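Side-chain contacts in gamma-glutamyltransferase 1 Threonine peptidase. MEROPS family T03 (Pseudomonas nitroreducens, PDB 7D9E), which probably transfers gamma-glutamyl groups to acceptors such as amines, and to water, as gamma-glutamyltranspeptidases do: residues N52-A57 and W135-R140; G77-L82 and P266-G271; R250-I255 and T261-P266; A274-I279 and Q330-K335; V310-A315 and A338-E343. All blocks are in the same frame, centred on the assembly; numbering follows the deposited sequence.

Interaction 1 (N52-A57 and W135-R140); sequences NAVDAA and WEAHQR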
# COMPACT_ATOMS: atom_id res chain seq x y z
N ASN A 52 -8.48 -1.34 21.89
CA ASN A 52 -9.05 -0.46 20.87
C ASN A 52 -8.49 -0.81 19.48
O ASN A 52 -7.71 -1.76 19.30
CB ASN A 52 -8.94 1.01 21.29
CG ASN A 52 -7.51 1.54 21.28
OD1 ASN A 52 -6.65 1.02 20.57
ND2 ASN A 52 -7.25 2.56 22.07
N ALA A 53 -8.96 -0.08 18.47
CA ALA A 53 -8.56 -0.41 17.11
C ALA A 53 -7.06 -0.30 16.93
O ALA A 53 -6.47 -1.04 16.13
CB ALA A 53 -9.28 0.48 16.10
N VAL A 54 -6.41 0.61 17.66
CA VAL A 54 -4.97 0.78 17.51
C VAL A 54 -4.23 -0.36 18.19
O VAL A 54 -3.27 -0.90 17.63
CB VAL A 54 -4.53 2.16 18.03
CG1 VAL A 54 -3.01 2.25 18.05
CG2 VAL A 54 -5.14 3.26 17.18
N ASP A 55 -4.66 -0.76 19.39
CA ASP A 55 -4.11 -1.96 20.02
C ASP A 55 -4.20 -3.14 19.07
O ASP A 55 -3.24 -3.89 18.87
CB ASP A 55 -4.85 -2.30 21.30
CG ASP A 55 -4.71 -1.25 22.35
OD1 ASP A 55 -3.56 -0.83 22.63
OD2 ASP A 55 -5.76 -0.82 22.89
N ALA A 56 -5.38 -3.32 18.47
CA ALA A 56 -5.57 -4.45 17.59
C ALA A 56 -4.70 -4.33 16.35
O ALA A 56 -4.15 -5.33 15.86
CB ALA A 56 -7.04 -4.55 17.20
N ALA A 57 -4.54 -3.11 15.84
CA ALA A 57 -3.71 -2.90 14.66
C ALA A 57 -2.25 -3.22 14.94
O ALA A 57 -1.56 -3.81 14.09
CB ALA A 57 -3.87 -1.47 14.15
N TRP A 135 5.05 1.79 17.04
CA TRP A 135 5.31 2.38 18.34
C TRP A 135 4.63 3.74 18.50
O TRP A 135 3.95 4.00 19.50
CB TRP A 135 6.82 2.55 18.53
CG TRP A 135 7.15 3.22 19.83
CD1 TRP A 135 7.54 4.51 20.01
CD2 TRP A 135 7.09 2.62 21.13
NE1 TRP A 135 7.74 4.75 21.35
CE2 TRP A 135 7.47 3.61 22.06
CE3 TRP A 135 6.76 1.35 21.60
CZ2 TRP A 135 7.53 3.37 23.42
CZ3 TRP A 135 6.82 1.11 22.96
CH2 TRP A 135 7.20 2.12 23.86
N GLU A 136 4.84 4.63 17.53
CA GLU A 136 4.25 5.96 17.62
C GLU A 136 2.73 5.90 17.69
O GLU A 136 2.11 6.63 18.47
CB GLU A 136 4.70 6.83 16.45
CG GLU A 136 6.16 7.26 16.49
CD GLU A 136 6.55 8.05 17.74
OE1 GLU A 136 5.65 8.46 18.51
OE2 GLU A 136 7.76 8.25 17.95
N ALA A 137 2.10 5.03 16.89
CA ALA A 137 0.65 4.92 16.94
C ALA A 137 0.19 4.42 18.31
O ALA A 137 -0.75 4.96 18.89
CB ALA A 137 0.16 3.97 15.84
N HIS A 138 0.85 3.39 18.83
CA HIS A 138 0.47 2.85 20.13
C HIS A 138 0.70 3.86 21.26
O HIS A 138 -0.13 3.99 22.17
CB HIS A 138 1.23 1.56 20.41
CG HIS A 138 0.75 0.88 21.65
ND1 HIS A 138 1.44 0.91 22.84
CD2 HIS A 138 -0.39 0.19 21.89
CE1 HIS A 138 0.76 0.25 23.76
NE2 HIS A 138 -0.35 -0.20 23.21
N GLN A 139 1.82 4.57 21.22
CA GLN A 139 2.10 5.56 22.25
C GLN A 139 1.00 6.60 22.32
O GLN A 139 0.66 7.10 23.39
CB GLN A 139 3.42 6.25 21.93
CG GLN A 139 4.63 5.47 22.33
CD GLN A 139 4.88 5.58 23.81
OE1 GLN A 139 4.73 4.61 24.55
NE2 GLN A 139 5.22 6.78 24.26
N ARG A 140 0.44 6.95 21.17
CA ARG A 140 -0.53 8.04 21.16
C ARG A 140 -1.95 7.58 21.48
O ARG A 140 -2.69 8.30 22.16
CB ARG A 140 -0.51 8.74 19.80
CG ARG A 140 -1.43 9.95 19.72
CD ARG A 140 -1.14 10.77 18.47
NE ARG A 140 -1.69 12.12 18.55
CZ ARG A 140 -1.62 13.01 17.57
NH1 ARG A 140 -1.01 12.70 16.43
NH2 ARG A 140 -2.15 14.20 17.73

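Interaction 2 (G77-L82 and P266-G271); sequences GGFMTL and PLPSSG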
# COMPACT_ATOMS: atom_id res chain seq x y z
N GLY A 77 8.09 -0.53 5.47
CA GLY A 77 7.45 0.69 5.94
C GLY A 77 6.02 0.74 5.47
O GLY A 77 5.53 -0.20 4.83
N GLY A 78 5.34 1.85 5.76
CA GLY A 78 3.94 1.95 5.41
C GLY A 78 3.29 3.20 5.95
O GLY A 78 3.97 4.15 6.37
N PHE A 79 1.96 3.19 5.86
CA PHE A 79 1.13 4.34 6.19
C PHE A 79 -0.07 3.83 6.99
O PHE A 79 -0.64 2.78 6.67
CB PHE A 79 0.55 5.00 4.95
CG PHE A 79 1.55 5.58 4.00
CD1 PHE A 79 2.58 6.38 4.43
CD2 PHE A 79 1.43 5.35 2.64
CE1 PHE A 79 3.49 6.92 3.53
CE2 PHE A 79 2.33 5.90 1.74
CZ PHE A 79 3.37 6.69 2.20
N MET A 80 -0.51 4.63 7.96
CA MET A 80 -1.71 4.31 8.74
C MET A 80 -2.63 5.51 8.73
O MET A 80 -2.22 6.62 9.08
CB MET A 80 -1.33 3.87 10.14
CG MET A 80 -2.42 3.19 10.97
SD MET A 80 -2.02 3.11 12.72
CE MET A 80 -0.69 1.95 12.71
N THR A 81 -3.87 5.31 8.30
CA THR A 81 -4.91 6.31 8.43
C THR A 81 -5.81 5.90 9.59
O THR A 81 -6.18 4.73 9.70
CB THR A 81 -5.71 6.42 7.13
OG1 THR A 81 -4.78 6.76 6.08
CG2 THR A 81 -6.78 7.49 7.21
N LEU A 82 -6.13 6.85 10.45
CA LEU A 82 -6.86 6.56 11.66
C LEU A 82 -8.03 7.52 11.82
O LEU A 82 -7.99 8.67 11.39
CB LEU A 82 -5.98 6.72 12.92
CG LEU A 82 -4.68 5.92 13.01
CD1 LEU A 82 -3.51 6.66 12.42
CD2 LEU A 82 -4.38 5.58 14.48
N PRO A 266 -1.91 11.48 2.30
CA PRO A 266 -1.31 12.63 1.61
C PRO A 266 0.10 12.26 1.17
O PRO A 266 0.57 11.14 1.36
CB PRO A 266 -1.29 13.67 2.72
CG PRO A 266 -0.94 12.83 3.96
CD PRO A 266 -1.68 11.54 3.76
N LEU A 267 0.78 13.23 0.55
CA LEU A 267 2.17 13.04 0.20
C LEU A 267 2.95 12.60 1.43
O LEU A 267 2.71 13.12 2.53
CB LEU A 267 2.74 14.34 -0.35
CG LEU A 267 2.28 14.73 -1.76
CD1 LEU A 267 2.80 16.11 -2.09
CD2 LEU A 267 2.75 13.72 -2.79
N PRO A 268 3.90 11.66 1.30
CA PRO A 268 4.49 11.12 0.08
C PRO A 268 3.71 10.02 -0.64
O PRO A 268 4.27 9.42 -1.56
CB PRO A 268 5.83 10.57 0.59
CG PRO A 268 5.49 10.08 1.94
CD PRO A 268 4.57 11.14 2.51
N SER A 269 2.46 9.78 -0.27
CA SER A 269 1.58 9.01 -1.14
C SER A 269 1.03 9.91 -2.23
O SER A 269 0.61 11.04 -1.98
CB SER A 269 0.42 8.39 -0.38
OG SER A 269 -0.31 7.58 -1.32
N SER A 270 1.02 9.38 -3.45
CA SER A 270 0.33 9.99 -4.57
C SER A 270 -1.16 9.66 -4.56
O SER A 270 -1.90 10.26 -5.35
CB SER A 270 0.94 9.48 -5.88
OG SER A 270 0.76 8.07 -6.05
N GLY A 271 -1.61 8.79 -3.66
CA GLY A 271 -2.99 8.32 -3.72
C GLY A 271 -4.01 9.35 -3.31
O GLY A 271 -5.13 9.37 -3.83

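Interaction 3 (R250-I255 and T261-P266); sequences REPMRI and TLYTAP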
# COMPACT_ATOMS: atom_id res chain seq x y z
N ARG A 250 1.03 13.47 9.87
CA ARG A 250 0.67 14.46 8.87
C ARG A 250 -0.84 14.65 8.86
O ARG A 250 -1.59 13.78 9.29
CB ARG A 250 1.11 14.03 7.46
CG ARG A 250 2.56 13.52 7.37
CD ARG A 250 2.89 13.20 5.94
NE ARG A 250 4.27 12.76 5.68
CZ ARG A 250 5.31 13.56 5.49
NH1 ARG A 250 5.17 14.87 5.52
NH2 ARG A 250 6.49 13.02 5.24
N GLU A 251 -1.28 15.78 8.32
CA GLU A 251 -2.71 15.94 8.08
C GLU A 251 -3.15 15.02 6.95
O GLU A 251 -2.53 15.00 5.88
CB GLU A 251 -3.06 17.39 7.76
CG GLU A 251 -2.86 18.31 8.97
CD GLU A 251 -3.81 17.98 10.11
OE1 GLU A 251 -5.01 17.75 9.84
OE2 GLU A 251 -3.34 17.91 11.26
N PRO A 252 -4.19 14.21 7.15
CA PRO A 252 -4.64 13.35 6.05
C PRO A 252 -5.24 14.17 4.93
O PRO A 252 -5.71 15.29 5.15
CB PRO A 252 -5.68 12.42 6.71
CG PRO A 252 -6.13 13.15 7.91
CD PRO A 252 -4.93 13.96 8.40
N MET A 253 -5.17 13.61 3.72
CA MET A 253 -5.91 14.17 2.60
C MET A 253 -7.40 14.02 2.88
O MET A 253 -7.84 12.94 3.29
CB MET A 253 -5.56 13.43 1.31
CG MET A 253 -6.47 13.76 0.15
SD MET A 253 -6.32 15.45 -0.45
CE MET A 253 -4.55 15.44 -0.69
N ARG A 254 -8.16 15.10 2.70
CA ARG A 254 -9.61 15.08 2.86
C ARG A 254 -10.29 15.40 1.54
O ARG A 254 -10.00 16.42 0.92
CB ARG A 254 -10.04 16.11 3.91
CG ARG A 254 -11.54 16.29 4.00
CD ARG A 254 -11.98 17.37 4.98
NE ARG A 254 -13.41 17.57 4.85
CZ ARG A 254 -14.23 17.92 5.84
NH1 ARG A 254 -13.76 18.12 7.07
NH2 ARG A 254 -15.52 18.07 5.60
N ILE A 255 -11.23 14.54 1.16
CA ILE A 255 -11.98 14.64 -0.09
C ILE A 255 -13.47 14.53 0.26
O ILE A 255 -13.90 13.54 0.86
CB ILE A 255 -11.56 13.53 -1.07
CG1 ILE A 255 -10.06 13.63 -1.37
CG2 ILE A 255 -12.42 13.57 -2.36
CD1 ILE A 255 -9.46 12.32 -1.82
N THR A 261 -17.12 12.14 3.52
CA THR A 261 -15.78 12.67 3.69
C THR A 261 -14.80 11.50 3.69
O THR A 261 -14.86 10.64 4.58
CB THR A 261 -15.64 13.46 4.99
OG1 THR A 261 -16.59 14.53 4.97
CG2 THR A 261 -14.22 14.00 5.11
N LEU A 262 -13.94 11.45 2.67
CA LEU A 262 -12.89 10.45 2.56
C LEU A 262 -11.59 11.02 3.12
O LEU A 262 -11.15 12.09 2.70
CB LEU A 262 -12.66 10.06 1.09
CG LEU A 262 -11.41 9.27 0.69
CD1 LEU A 262 -11.30 7.93 1.40
CD2 LEU A 262 -11.38 9.13 -0.84
N TYR A 263 -10.97 10.29 4.04
CA TYR A 263 -9.65 10.60 4.56
C TYR A 263 -8.70 9.55 4.03
O TYR A 263 -8.96 8.34 4.13
CB TYR A 263 -9.66 10.53 6.08
CG TYR A 263 -10.48 11.61 6.69
CD1 TYR A 263 -10.06 12.94 6.67
CD2 TYR A 263 -11.71 11.33 7.27
CE1 TYR A 263 -10.82 13.94 7.25
CE2 TYR A 263 -12.49 12.32 7.84
CZ TYR A 263 -12.05 13.62 7.82
OH TYR A 263 -12.82 14.61 8.39
N THR A 264 -7.60 10.00 3.43
CA THR A 264 -6.66 9.07 2.80
C THR A 264 -5.26 9.65 2.86
O THR A 264 -5.03 10.69 3.49
CB THR A 264 -7.14 8.72 1.37
OG1 THR A 264 -6.37 7.63 0.84
CG2 THR A 264 -7.07 9.91 0.45
N ALA A 265 -4.33 8.96 2.21
CA ALA A 265 -2.92 9.25 2.40
C ALA A 265 -2.51 10.49 1.63
O ALA A 265 -2.71 10.56 0.42
CB ALA A 265 -2.10 8.06 1.90
N PRO A 266 -1.91 11.48 2.30
CA PRO A 266 -1.31 12.63 1.61
C PRO A 266 0.10 12.26 1.17
O PRO A 266 0.57 11.14 1.36
CB PRO A 266 -1.29 13.67 2.72
CG PRO A 266 -0.94 12.83 3.96
CD PRO A 266 -1.68 11.54 3.76
O HOH W 1 -11.83 16.88 9.48

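Interaction 4 (A274-I279 and Q330-K335); sequences ALAQLI and QLTDPK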
# COMPACT_ATOMS: atom_id res chain seq x y z
N ALA A 274 -4.35 11.68 -6.26
CA ALA A 274 -5.00 10.91 -7.30
C ALA A 274 -6.49 10.73 -7.02
O ALA A 274 -7.32 10.96 -7.91
CB ALA A 274 -4.32 9.56 -7.48
N LEU A 275 -6.85 10.30 -5.81
CA LEU A 275 -8.26 10.10 -5.50
C LEU A 275 -9.04 11.41 -5.54
O LEU A 275 -10.19 11.43 -6.00
CB LEU A 275 -8.44 9.40 -4.15
CG LEU A 275 -8.11 7.91 -4.22
CD1 LEU A 275 -7.85 7.33 -2.85
CD2 LEU A 275 -9.25 7.16 -4.89
N ALA A 276 -8.45 12.52 -5.08
CA ALA A 276 -9.15 13.80 -5.17
C ALA A 276 -9.46 14.12 -6.62
O ALA A 276 -10.58 14.56 -6.95
CB ALA A 276 -8.29 14.90 -4.53
N GLN A 277 -8.51 13.82 -7.52
CA GLN A 277 -8.72 14.08 -8.94
C GLN A 277 -9.68 13.08 -9.56
O GLN A 277 -10.55 13.46 -10.36
CB GLN A 277 -7.38 14.06 -9.67
CG GLN A 277 -6.49 15.24 -9.29
CD GLN A 277 -5.19 15.27 -10.07
OE1 GLN A 277 -4.85 14.33 -10.76
NE2 GLN A 277 -4.46 16.37 -9.95
N LEU A 278 -9.53 11.79 -9.24
CA LEU A 278 -10.40 10.76 -9.82
C LEU A 278 -11.85 11.00 -9.43
O LEU A 278 -12.75 11.00 -10.28
CB LEU A 278 -9.96 9.37 -9.36
CG LEU A 278 -8.64 8.87 -9.97
CD1 LEU A 278 -8.08 7.79 -9.05
CD2 LEU A 278 -8.76 8.37 -11.39
N ILE A 279 -12.09 11.22 -8.13
CA ILE A 279 -13.45 11.45 -7.65
C ILE A 279 -13.99 12.77 -8.18
O ILE A 279 -15.13 12.85 -8.66
CB ILE A 279 -13.49 11.38 -6.11
CG1 ILE A 279 -13.18 9.96 -5.65
CG2 ILE A 279 -14.82 11.88 -5.57
CD1 ILE A 279 -12.88 9.85 -4.17
N GLN A 330 -2.80 23.62 -5.94
CA GLN A 330 -3.15 23.86 -7.34
C GLN A 330 -3.69 22.59 -7.99
O GLN A 330 -4.60 22.66 -8.82
CB GLN A 330 -1.93 24.37 -8.11
CG GLN A 330 -1.45 25.74 -7.64
CD GLN A 330 -0.20 25.62 -6.82
OE1 GLN A 330 -0.20 25.00 -5.74
NE2 GLN A 330 0.89 26.22 -7.30
N LEU A 331 -3.17 21.43 -7.60
CA LEU A 331 -3.55 20.16 -8.21
C LEU A 331 -4.87 19.62 -7.70
O LEU A 331 -5.40 18.67 -8.29
CB LEU A 331 -2.44 19.11 -7.98
CG LEU A 331 -1.13 19.33 -8.72
CD1 LEU A 331 -0.06 18.33 -8.26
CD2 LEU A 331 -1.33 19.23 -10.21
N THR A 332 -5.42 20.18 -6.63
CA THR A 332 -6.68 19.72 -6.06
C THR A 332 -7.72 20.82 -6.01
O THR A 332 -8.81 20.60 -5.45
CB THR A 332 -6.47 19.12 -4.67
OG1 THR A 332 -5.85 20.10 -3.82
CG2 THR A 332 -5.59 17.88 -4.73
N ASP A 333 -7.43 21.99 -6.57
CA ASP A 333 -8.40 23.07 -6.59
C ASP A 333 -9.62 22.68 -7.44
O ASP A 333 -9.46 22.11 -8.52
CB ASP A 333 -7.77 24.30 -7.21
CG ASP A 333 -8.66 25.51 -7.11
OD1 ASP A 333 -8.62 26.21 -6.07
OD2 ASP A 333 -9.38 25.77 -8.08
N PRO A 334 -10.83 22.99 -6.99
CA PRO A 334 -12.02 22.64 -7.79
C PRO A 334 -12.00 23.18 -9.22
O PRO A 334 -12.52 22.51 -10.13
CB PRO A 334 -13.19 23.25 -7.00
CG PRO A 334 -12.64 23.71 -5.69
CD PRO A 334 -11.18 23.37 -5.60
N LYS A 335 -11.43 24.36 -9.43
CA LYS A 335 -11.38 24.92 -10.78
C LYS A 335 -10.41 24.14 -11.66
O LYS A 335 -10.65 23.96 -12.86
CB LYS A 335 -10.95 26.39 -10.71
CG LYS A 335 -11.99 27.30 -10.09

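Interaction 5 (V310-A315 and A338-E343); sequences VFADRA and AKRAGE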
# COMPACT_ATOMS: atom_id res chain seq x y z
N VAL A 310 -4.51 11.94 -14.38
CA VAL A 310 -3.99 11.69 -13.04
C VAL A 310 -2.54 11.27 -13.11
O VAL A 310 -1.68 11.76 -12.35
CB VAL A 310 -4.87 10.64 -12.34
CG1 VAL A 310 -4.22 10.18 -11.03
CG2 VAL A 310 -6.24 11.20 -12.09
N PHE A 311 -2.21 10.33 -14.01
CA PHE A 311 -0.84 9.85 -14.05
C PHE A 311 0.09 10.87 -14.70
O PHE A 311 1.29 10.88 -14.38
CB PHE A 311 -0.76 8.49 -14.72
CG PHE A 311 -1.06 7.37 -13.77
CD1 PHE A 311 -0.04 6.83 -12.99
CD2 PHE A 311 -2.35 6.88 -13.61
CE1 PHE A 311 -0.31 5.81 -12.09
CE2 PHE A 311 -2.62 5.86 -12.70
CZ PHE A 311 -1.60 5.32 -11.95
N ALA A 312 -0.42 11.72 -15.58
CA ALA A 312 0.42 12.80 -16.10
C ALA A 312 0.91 13.71 -14.97
O ALA A 312 2.09 14.07 -14.91
CB ALA A 312 -0.33 13.63 -17.14
N ASP A 313 0.00 14.07 -14.05
CA ASP A 313 0.35 14.95 -12.94
C ASP A 313 1.26 14.23 -11.94
O ASP A 313 2.20 14.83 -11.39
CB ASP A 313 -0.91 15.41 -12.21
CG ASP A 313 -1.70 16.45 -12.97
OD1 ASP A 313 -1.28 16.84 -14.08
OD2 ASP A 313 -2.74 16.90 -12.45
N ARG A 314 0.95 12.97 -11.65
CA ARG A 314 1.73 12.19 -10.69
C ARG A 314 3.20 12.14 -11.08
O ARG A 314 4.08 12.35 -10.22
CB ARG A 314 1.14 10.77 -10.63
CG ARG A 314 1.85 9.83 -9.66
CD ARG A 314 1.27 8.39 -9.74
NE ARG A 314 1.74 7.57 -8.63
CZ ARG A 314 2.96 7.03 -8.54
NH1 ARG A 314 3.87 7.19 -9.50
NH2 ARG A 314 3.29 6.33 -7.46
N ALA A 315 3.49 11.92 -12.37
CA ALA A 315 4.87 11.75 -12.79
C ALA A 315 5.66 13.05 -12.74
O ALA A 315 6.88 13.03 -12.57
CB ALA A 315 4.91 11.19 -14.22
N ALA A 338 -12.12 20.91 -12.54
CA ALA A 338 -13.08 21.14 -13.61
C ALA A 338 -12.39 21.24 -14.97
O ALA A 338 -12.88 20.70 -15.97
CB ALA A 338 -13.90 22.40 -13.34
N LYS A 339 -11.25 21.94 -15.02
CA LYS A 339 -10.52 22.06 -16.28
C LYS A 339 -10.05 20.70 -16.78
O LYS A 339 -10.21 20.37 -17.96
CB LYS A 339 -9.33 23.01 -16.10
CG LYS A 339 -8.56 23.26 -17.38
N ARG A 340 -9.48 19.89 -15.90
CA ARG A 340 -8.99 18.58 -16.32
C ARG A 340 -10.14 17.67 -16.72
O ARG A 340 -10.01 16.87 -17.65
CB ARG A 340 -8.15 17.93 -15.21
CG ARG A 340 -6.91 18.72 -14.89
CD ARG A 340 -5.92 18.66 -16.04
NE ARG A 340 -4.96 17.56 -15.91
CZ ARG A 340 -4.03 17.27 -16.81
NH1 ARG A 340 -3.94 17.95 -17.94
NH2 ARG A 340 -3.17 16.30 -16.56
N ALA A 341 -11.28 17.78 -16.03
CA ALA A 341 -12.45 17.01 -16.41
C ALA A 341 -12.89 17.35 -17.82
O ALA A 341 -13.39 16.48 -18.55
CB ALA A 341 -13.60 17.29 -15.44
N GLY A 342 -12.72 18.61 -18.23
CA GLY A 342 -13.08 19.00 -19.58
C GLY A 342 -12.29 18.31 -20.66
O GLY A 342 -12.75 18.25 -21.81
N GLU A 343 -11.11 17.77 -20.32
CA GLU A 343 -10.26 17.10 -21.29
C GLU A 343 -10.74 15.69 -21.60
O GLU A 343 -10.38 15.14 -22.65
CB GLU A 343 -8.83 16.96 -20.75
CG GLU A 343 -8.10 18.27 -20.51
CD GLU A 343 -6.66 18.04 -20.09
OE1 GLU A 343 -6.07 16.97 -20.42
OE2 GLU A 343 -6.11 18.93 -19.42
O HOH W 2 -5.05 15.86 -13.48

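Interaction 1 (N52-A57 and W135-R140)
Val54 meets the 135-140 helix with one branch, and that makes up the apolar half of the contact. Its CG1 lies anti to the backbone N (chi1 172°), which swings this methyl across to Ala137. CG1 comes 3.6 Å from Ala137 O and 4.2 Å from Ala137 CB, and it also packs on the backbone of His138, 4.1 Å from its CA. The two helix segments run nearly antiparallel, with axes 9.4 Å apart and an angle of 151° between their directions.

The polar half brings Asp55 close to His138. OD1 of Asp55 sits at the edge of the imidazole, near the ring plane, 3.3 Å from His138 NE2. The carboxylate itself is turned steeply against the ring. OD1 also accepts from the backbone N atoms of Lys143 and Leu144, while His138 NE2 makes a weak hydrogen bond to Leu144 O. The loop after the second helix thus ties into both side chains.

The N-terminus of helix 53-67 is capped by Asn52. Asn52 and Asp55 form a capping box. Asn52 OD1 takes a straight bond from Asp55 N (2.9 Å, 170°) and a weak one from Val54 N. In return Asn52 N donates to Asp55 OD2 at 2.9 Å, through the anti lone pair of that oxygen. Asn52 ND2 reaches Phe141 O, a further tie to the second helix.

Helix 37-48 packs on Asp55 through Ile46. Leu149 of helix 146-159 touches both Asp55 and His138. Strand 77-84 lies against Val54 and Ala137 through Leu82 and Met80.

Interaction 2 (G77-L82 and P266-G271)
Phe79 carries the whole contact from the strand, and its ring end rests on Pro268 and Ser269 of the loop. Its CG lies anti to the carbonyl carbon (chi1 -63°), and the ring projects across to the loop with its outer atoms leading. CZ comes 4.0 Å from Pro268 CG, and CE1 lies 4.1 Å from the same carbon. On the other flank, CE2 touches Ser269 CB at 3.8 Å. Both partners approach the ring obliquely. The peptide bond before Pro268 is cis, and this bends the loop where the ring meets it.

Phe90 of strand 87-93 also meets the Phe79 ring. An alanine in place of Phe79 would probably open a gap beside Pro268 and Ser269 and leave that part of the loop less firmly placed against the strand.

Further on, Thr81 turns its OG1 to Pro76 O of the small subunit. Residues Gly77 to Leu82 also pair with a strand of that subunit, and the sheet continues across the interface.

Across the contact carbon meets carbon, while the Ser269 hydroxyl has other partners. Ser269 OG accepts from Gly271 N at 2.9 Å, capping the turn into helix 271-284, and it bonds to Met74 O of the small subunit. The apolar packing lies near the ligand, with the Phe79 side chain about 6 Å from DON, and may influence the shape of the pocket.

Interaction 3 (R250-I255 and T261-P266)
Met253 to Ile255 and Leu262 to Thr264 are joined by four backbone hydrogen bonds. Met253 and Thr264 form one hydrogen-bonded pair, Ile255 and Leu262 another. Arg254 and Tyr263 between them are a non-hydrogen-bonded pair. The bond from Leu262 N to Ile255 O is 2.8 Å, and that from Met253 N to Thr264 O is 2.9 Å. CA-H...O contacts add to the ladder, such as Tyr263 CA to Met253 O at 3.2 Å.

Apolar packing occupies the face of Met253, Ile255, Leu262 and Thr264. Ile255 and Leu262 lie side by side, with CD1 of the first 3.9 Å from CD2 of the second. The Thr264 methyl packs against both Met253 and Ile255. Leu275, Ala276 and Ile279 of helix 271-284 cover this face. Beyond the ladder, Pro266 CG lies 3.3 Å from Glu251 O.

The other face holds Arg254 and Tyr263, which point the same way. With CG anti to the backbone N (chi1 172°) and the chain extended to NE, Arg254 runs alongside the phenol. Thr261 CG2 lies over one face of the Arg254 guanidinium, 3.7 Å from Arg254 NE, and Asp256 forms a salt bridge with that NE. A water lies 2.7 Å from Tyr263 OH and accepts weakly from Arg254 NH1. Pro252 CG leans on the Tyr263 ring at CD1, 4.1 Å away. A serine replacing Tyr263 would probably leave Pro252 and the Arg254 chain without their apolar partner and the water without its hydroxyl.

Strands 248-257 and 260-264 form a beta hairpin at one side of this chain's four-stranded antiparallel sheet, which the small subunit extends.

Interaction 4 (A274-I279 and Q330-K335)
Gln277 NE2 is bound to two acceptors, Leu331 O across the contact and the Asp313 carboxylate on helix 297-317. The bond to Leu331 O is 3.0 Å long and almost perfectly straight, at 178°. The carbonyl oxygen lies in the plane of the Gln277 amide, as a well-directed N-H requires. The donor is tilted 19° from the carbonyl plane. The side chain gets there by an extended reach: beyond CG it runs straight (chi2 -177°), which carries the amide from helix 271-284 to the carbonyl. NE2 of Gln277 also passes 3.9 Å from Leu331 CB, the two side chains crossing at a slant.

The preceding residue, Ala276, makes an apolar touch. Its CB meets Thr332 CG2 at 4.0 Å. The threonine hydroxyl is turned to Val328 O instead, which leaves the methyl to face the alanine.

Just after this point the chain starts a new helix. Asp333 is its N-cap, and OD2 accepts from Lys335 N at 2.8 Å, met from above the carboxylate plane.

Tyr336 of helix 334-343 packs against both Gln277 and Leu331, and Ile255 of the hairpin lies against Ala276.

Both Gln277 and Leu331 are buried, so one amide donates to a backbone carbonyl and to a carboxylate within the packing. Two acceptors for its two N-H groups are likely to fix the rotation of the amide and hold the weakly bonded 328-332 helix to helix 271-284.

Interaction 5 (V310-A315 and A338-E343)
Arg340 reaches Asp313 by bending at its second and third torsions (chi2 -69°, chi3 -91°), which folds the guanidinium over toward helix 297-317. Asp313 comes from the opposite direction. The two flat groups are nearly parallel, 6° apart, but do not share a plane. Asp313 OD1 stands 3.2 Å from Arg340 NH2 and well out of the guanidinium plane. This salt bridge therefore rests on charge alone, with no N-H aimed at the oxygen.

The N-H groups serve other partners. Arg340 NE donates to a water at 3.0 Å, and this water lies 2.7 Å from Asp313 OD2 and may bridge the pair. Arg340 NH1 gives a 2.8 Å bond to Glu343 OE2, a salt bridge three residues along the chain. Arg340 NH2 reaches the backbone carbonyls of Arg309 and Arg356. At the rim of the group, in its plane, Ala312 CB lies 3.9 Å from Arg340 NH2.

The carboxylate of Asp313 is also well supplied. OD1 accepts from Gly358 N, and OD2 bonds to Tyr336 OH. Such donors, together with the nearby arginine, would be expected to favour the charged form of this buried acid. Glu343 OE1 turns to Arg309, bringing a second arginine into the set.

Asp313, Arg340 and Glu343 form a salt-bridge network, buried at Asp313 and Arg340. It joins helix 297-317 to helix 334-343 and, through Arg356 and Gly358, to the segment that follows.

How the interactions relate
Interactions 2 and 3 both reach one sheet, share Pro266 and have centres about 9 Å apart. Interaction 2 is near the bound DON, with the Phe79 side chain about 6 Å away; in interaction 3 the Ala265 side chain is about 10 Å off. Interaction 1 packs on the sheet face that carries Met80 and Leu82, where Val54 CG2 meets Leu82 CD2 at 3.6 Å. Interaction 4 packs on the hairpin, with Leu262 CD2 3.7 Å from Ile279 CD1. Interactions 4 and 5 have centres about 8 Å apart and meet at Gln277 and Asp313. Ser270 OG bonds to Arg314 NE, linking interactions 2 and 5. Interactions 1 and 5 stand farthest apart, about 37 Å between centres.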